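Local coordinates for penicillin-binding protein 1A (Mycobacterium tuberculosis, PDB 5CXW) that builds the mycobacterial cell wall by polymerising glycan strands and cross-linking their peptides, the latter in its penicillin-sensitive C-terminal transpeptidase domain, the part in this structure, at residues 57-69 and 76-89. Residues are numbered along the deposited sequence; the frame is centred on the assembly and turned at random. Where two conformers were deposited one is given.
Sequences DPDMRAAVVSIDP and AYYGGDNANGFDFA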
loop_
_atom_site.group_PDB
_atom_site.type_symbol
_atom_site.label_atom_id
_atom_site.label_comp_id
_atom_site.label_asym_id
_atom_site.label_seq_id
_atom_site.Cartn_x
_atom_site.Cartn_y
_atom_site.Cartn_z
ATOM N N ASP A 57 -6.496 -6.410 -21.975
ATOM C CA ASP A 57 -6.028 -5.351 -22.858
ATOM C C ASP A 57 -4.506 -5.330 -22.791
ATOM O O ASP A 57 -3.919 -5.345 -21.681
ATOM C CB ASP A 57 -6.626 -4.006 -22.410
ATOM C CG ASP A 57 -6.414 -2.887 -23.422
ATOM O OD1 ASP A 57 -5.278 -2.693 -23.914
ATOM O OD2 ASP A 57 -7.424 -2.223 -23.753
ATOM N N PRO A 58 -3.831 -5.333 -23.949
ATOM C CA PRO A 58 -2.372 -5.275 -23.861
ATOM C C PRO A 58 -1.781 -3.988 -23.256
ATOM O O PRO A 58 -0.651 -4.010 -22.867
ATOM C CB PRO A 58 -1.911 -5.484 -25.296
ATOM C CG PRO A 58 -3.093 -5.179 -26.152
ATOM C CD PRO A 58 -4.305 -5.510 -25.338
ATOM N N ASP A 59 -2.574 -2.919 -23.135
ATOM C CA ASP A 59 -2.196 -1.695 -22.423
ATOM C C ASP A 59 -2.329 -1.788 -20.880
ATOM O O ASP A 59 -1.868 -0.903 -20.156
ATOM C CB ASP A 59 -3.087 -0.519 -22.914
ATOM C CG ASP A 59 -2.857 -0.149 -24.376
ATOM O OD1 ASP A 59 -1.787 -0.463 -24.917
ATOM O OD2 ASP A 59 -3.780 0.447 -24.990
ATOM N N MET A 60 -2.957 -2.845 -20.381
ATOM C CA MET A 60 -3.067 -3.020 -18.932
ATOM C C MET A 60 -1.703 -3.273 -18.326
ATOM O O MET A 60 -0.840 -3.972 -18.913
ATOM C CB MET A 60 -3.984 -4.193 -18.615
ATOM C CG MET A 60 -4.383 -4.254 -17.165
ATOM S SD MET A 60 -5.701 -5.401 -16.835
ATOM C CE MET A 60 -7.031 -4.704 -17.839
ATOM N N ARG A 61 -1.495 -2.714 -17.139
ATOM C CA ARG A 61 -0.240 -2.875 -16.405
ATOM C C ARG A 61 -0.545 -3.226 -14.966
ATOM O O ARG A 61 -1.643 -2.935 -14.443
ATOM C CB ARG A 61 0.575 -1.594 -16.467
ATOM C CG ARG A 61 1.011 -1.192 -17.894
ATOM C CD ARG A 61 2.152 -2.071 -18.345
ATOM N NE ARG A 61 2.614 -1.665 -19.678
ATOM C CZ ARG A 61 2.049 -2.001 -20.821
ATOM N NH1 ARG A 61 0.929 -2.767 -20.870
ATOM N NH2 ARG A 61 2.585 -1.548 -21.954
ATOM N N ALA A 62 0.428 -3.855 -14.312
ATOM C CA ALA A 62 0.341 -4.112 -12.860
ATOM C C ALA A 62 1.663 -3.829 -12.177
ATOM O O ALA A 62 2.724 -3.826 -12.818
ATOM C CB ALA A 62 -0.092 -5.560 -12.583
ATOM N N ALA A 63 1.616 -3.584 -10.883
ATOM C CA ALA A 63 2.805 -3.520 -10.062
ATOM C C ALA A 63 2.535 -4.177 -8.715
ATOM O O ALA A 63 1.411 -4.034 -8.177
ATOM C CB ALA A 63 3.231 -2.081 -9.874
ATOM N N VAL A 64 3.542 -4.899 -8.191
ATOM C CA VAL A 64 3.434 -5.622 -6.922
ATOM C C VAL A 64 4.712 -5.411 -6.125
ATOM O O VAL A 64 5.817 -5.583 -6.641
ATOM C CB VAL A 64 3.305 -7.134 -7.142
ATOM C CG1 VAL A 64 3.073 -7.867 -5.830
ATOM C CG2 VAL A 64 2.176 -7.475 -8.109
ATOM N N VAL A 65 4.588 -5.001 -4.880
ATOM C CA VAL A 65 5.729 -4.928 -3.964
ATOM C C VAL A 65 5.370 -5.595 -2.647
ATOM O O VAL A 65 4.303 -5.310 -2.084
ATOM C CB VAL A 65 6.136 -3.470 -3.701
ATOM C CG1 VAL A 65 7.364 -3.435 -2.772
ATOM C CG2 VAL A 65 6.455 -2.790 -5.005
ATOM N N SER A 66 6.235 -6.525 -2.187
ATOM C CA SER A 66 6.053 -7.190 -0.940
ATOM C C SER A 66 7.247 -6.879 -0.041
ATOM O O SER A 66 8.431 -7.061 -0.499
ATOM C CB SER A 66 6.003 -8.700 -1.147
ATOM O OG SER A 66 4.907 -9.084 -1.983
ATOM N N ILE A 67 6.958 -6.448 1.183
ATOM C CA ILE A 67 7.973 -6.075 2.161
ATOM C C ILE A 67 7.810 -6.866 3.460
ATOM O O ILE A 67 6.681 -7.107 3.935
ATOM C CB ILE A 67 7.857 -4.570 2.440
ATOM C CG1 ILE A 67 8.438 -3.817 1.210
ATOM C CG2 ILE A 67 8.655 -4.152 3.675
ATOM C CD1 ILE A 67 8.206 -2.351 1.205
ATOM N N ASP A 68 8.941 -7.303 4.011
ATOM C CA ASP A 68 9.017 -7.934 5.316
ATOM C C ASP A 68 8.866 -6.886 6.435
ATOM O O ASP A 68 9.749 -6.050 6.628
ATOM C CB ASP A 68 10.352 -8.655 5.427
ATOM C CG ASP A 68 10.493 -9.470 6.698
ATOM O OD1 ASP A 68 9.676 -9.330 7.630
ATOM O OD2 ASP A 68 11.482 -10.268 6.707
ATOM N N PRO A 69 7.738 -6.896 7.186
ATOM C CA PRO A 69 7.593 -5.919 8.243
ATOM C C PRO A 69 8.624 -5.987 9.367
ATOM O O PRO A 69 8.792 -5.018 10.147
ATOM C CB PRO A 69 6.166 -6.221 8.804
ATOM C CG PRO A 69 5.451 -6.889 7.651
ATOM C CD PRO A 69 6.559 -7.781 7.128
ATOM N N ALA A 76 9.491 -9.217 -2.731
ATOM C CA ALA A 76 9.005 -9.409 -4.076
ATOM C C ALA A 76 8.798 -8.030 -4.682
ATOM O O ALA A 76 8.376 -7.111 -4.008
ATOM C CB ALA A 76 7.681 -10.160 -4.083
ATOM N N TYR A 77 9.081 -7.922 -5.958
ATOM C CA TYR A 77 9.057 -6.627 -6.656
ATOM C C TYR A 77 8.847 -6.868 -8.146
ATOM O O TYR A 77 9.744 -7.412 -8.851
ATOM C CB TYR A 77 10.398 -5.898 -6.437
ATOM C CG TYR A 77 10.460 -4.469 -6.926
ATOM C CD1 TYR A 77 10.053 -3.428 -6.111
ATOM C CD2 TYR A 77 10.913 -4.158 -8.220
ATOM C CE1 TYR A 77 10.118 -2.115 -6.519
ATOM C CE2 TYR A 77 10.985 -2.854 -8.637
ATOM C CZ TYR A 77 10.588 -1.834 -7.770
ATOM O OH TYR A 77 10.671 -0.569 -8.198
ATOM N N TYR A 78 7.641 -6.501 -8.598
ATOM C CA TYR A 78 7.272 -6.557 -9.957
ATOM C C TYR A 78 6.894 -5.142 -10.372
ATOM O O TYR A 78 5.857 -4.617 -9.929
ATOM C CB TYR A 78 6.088 -7.524 -10.153
ATOM C CG TYR A 78 5.677 -7.576 -11.633
ATOM C CD1 TYR A 78 6.304 -8.421 -12.545
ATOM C CD2 TYR A 78 4.718 -6.702 -12.122
ATOM C CE1 TYR A 78 5.932 -8.426 -13.898
ATOM C CE2 TYR A 78 4.353 -6.696 -13.439
ATOM C CZ TYR A 78 4.958 -7.548 -14.327
ATOM O OH TYR A 78 4.553 -7.491 -15.655
ATOM N N GLY A 79 7.690 -4.526 -11.224
ATOM C CA GLY A 79 7.320 -3.204 -11.786
ATOM C C GLY A 79 6.963 -3.216 -13.259
ATOM O O GLY A 79 6.675 -2.169 -13.826
ATOM N N GLY A 80 6.989 -4.390 -13.878
ATOM C CA GLY A 80 6.814 -4.484 -15.310
ATOM C C GLY A 80 7.642 -5.633 -15.863
ATOM O O GLY A 80 8.505 -6.189 -15.181
ATOM N N ASP A 81 7.371 -6.008 -17.106
ATOM C CA ASP A 81 8.124 -7.114 -17.732
ATOM C C ASP A 81 9.250 -6.658 -18.651
ATOM O O ASP A 81 9.869 -7.497 -19.296
ATOM C CB ASP A 81 7.185 -8.054 -18.495
ATOM C CG ASP A 81 6.606 -9.152 -17.605
ATOM O OD1 ASP A 81 7.310 -10.169 -17.309
ATOM O OD2 ASP A 81 5.427 -8.994 -17.227
ATOM N N ASN A 82 9.536 -5.356 -18.702
ATOM C CA ASN A 82 10.611 -4.831 -19.567
ATOM C C ASN A 82 11.732 -4.309 -18.643
ATOM O O ASN A 82 11.571 -3.291 -17.985
ATOM C CB ASN A 82 10.045 -3.762 -20.526
ATOM C CG ASN A 82 10.993 -3.402 -21.677
ATOM O OD1 ASN A 82 12.196 -3.688 -21.640
ATOM N ND2 ASN A 82 10.447 -2.746 -22.710
ATOM N N ALA A 83 12.859 -5.041 -18.606
ATOM C CA ALA A 83 14.090 -4.634 -17.895
ATOM C C ALA A 83 14.557 -3.207 -18.185
ATOM O O ALA A 83 15.128 -2.544 -17.311
ATOM C CB ALA A 83 15.217 -5.589 -18.257
ATOM N N ASN A 84 14.347 -2.791 -19.441
ATOM C CA ASN A 84 14.737 -1.484 -19.980
ATOM C C ASN A 84 13.554 -0.502 -20.131
ATOM O O ASN A 84 13.681 0.527 -20.812
ATOM C CB ASN A 84 15.381 -1.697 -21.366
ATOM C CG ASN A 84 16.848 -2.091 -21.283
ATOM O OD1 ASN A 84 17.201 -3.281 -21.289
ATOM N ND2 ASN A 84 17.720 -1.083 -21.222
ATOM N N GLY A 85 12.412 -0.818 -19.535
ATOM C CA GLY A 85 11.229 -0.028 -19.693
ATOM C C GLY A 85 10.850 0.583 -18.333
ATOM O O GLY A 85 11.636 0.708 -17.403
ATOM N N PHE A 86 9.613 1.000 -18.268
ATOM C CA PHE A 86 9.133 1.851 -17.198
ATOM C C PHE A 86 8.889 0.977 -15.996
ATOM O O PHE A 86 8.531 -0.189 -16.164
ATOM C CB PHE A 86 7.872 2.467 -17.699
ATOM C CG PHE A 86 7.332 3.528 -16.828
ATOM C CD1 PHE A 86 7.834 4.825 -16.881
ATOM C CD2 PHE A 86 6.304 3.247 -15.971
ATOM C CE1 PHE A 86 7.321 5.816 -16.047
ATOM C CE2 PHE A 86 5.762 4.238 -15.170
ATOM C CZ PHE A 86 6.280 5.516 -15.190
ATOM N N ASP A 87 9.181 1.503 -14.801
ATOM C CA ASP A 87 8.984 0.769 -13.546
ATOM C C ASP A 87 7.696 1.306 -12.890
ATOM O O ASP A 87 7.679 2.370 -12.264
ATOM C CB ASP A 87 10.183 0.906 -12.608
ATOM C CG ASP A 87 10.056 0.029 -11.322
ATOM O OD1 ASP A 87 8.916 -0.368 -10.948
ATOM O OD2 ASP A 87 11.083 -0.152 -10.624
ATOM N N PHE A 88 6.611 0.569 -13.055
ATOM C CA PHE A 88 5.306 0.968 -12.455
ATOM C C PHE A 88 5.206 0.873 -10.938
ATOM O O PHE A 88 4.243 1.422 -10.377
ATOM C CB PHE A 88 4.129 0.234 -13.052
ATOM C CG PHE A 88 3.678 0.849 -14.333
ATOM C CD1 PHE A 88 2.926 2.006 -14.292
ATOM C CD2 PHE A 88 4.165 0.380 -15.520
ATOM C CE1 PHE A 88 2.542 2.642 -15.484
ATOM C CE2 PHE A 88 3.789 1.001 -16.722
ATOM C CZ PHE A 88 2.972 2.117 -16.670
ATOM N N ALA A 89 6.165 0.196 -10.296
ATOM C CA ALA A 89 6.264 0.178 -8.849
ATOM C C ALA A 89 6.856 1.466 -8.268
ATOM O O ALA A 89 6.804 1.659 -7.048
ATOM C CB ALA A 89 7.094 -1.027 -8.354
HETATM O O HOH W 1 2.393 -5.591 -16.215
#
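The Phe88 ring takes Arg61 CB over one face, 4.3 Å from its centroid, and Phe86 CD2 over the centre of the opposite face, with Gly79 O in plane at its edge. Arg61 CG meets the rim at Phe88 CE2 (3.7 Å), and beyond it the guanidinium plane stands almost perpendicular to the ring (89°). A bend at chi2 (-76°) turns the arginine chain back, and NH1 donates hydrogen bonds to the carbonyl oxygens of Pro58 and Met60. The Tyr78 ring is met at its edge by Ala62 O, 3.4 Å from Tyr78 CE2, while Gly80 N lies over one face. A water bridges Tyr78 OH and Ala62 N, linking the two segments beyond the Val64-Tyr78 pair. Strands 60-67 and 74-78 form a beta hairpin at one edge of the five-stranded antiparallel sheet of the transpeptidase domain, with 74-78 outermost. Val64 and Tyr78 form a hydrogen-bonded pair, with a nearly straight bond from Tyr78 N to Val64 O (2.8 Å, 176°). Ser66 and Ala76 form another, in which Ala76 N to Ser66 O is the longer bond at 3.3 Å; Ser66 OG touches Ala76 CB but is hydrogen-bonded to Thr317 OG1 on the next strand. On the sheet face of Val65 and Tyr77, the two side chains run alongside each other, and Val65 CG2 lies 3.8 Å from both Tyr77 CD1 and Ala89 CB. Helix 39-53 covers the other face, touching Val64, Ala76 and Tyr78.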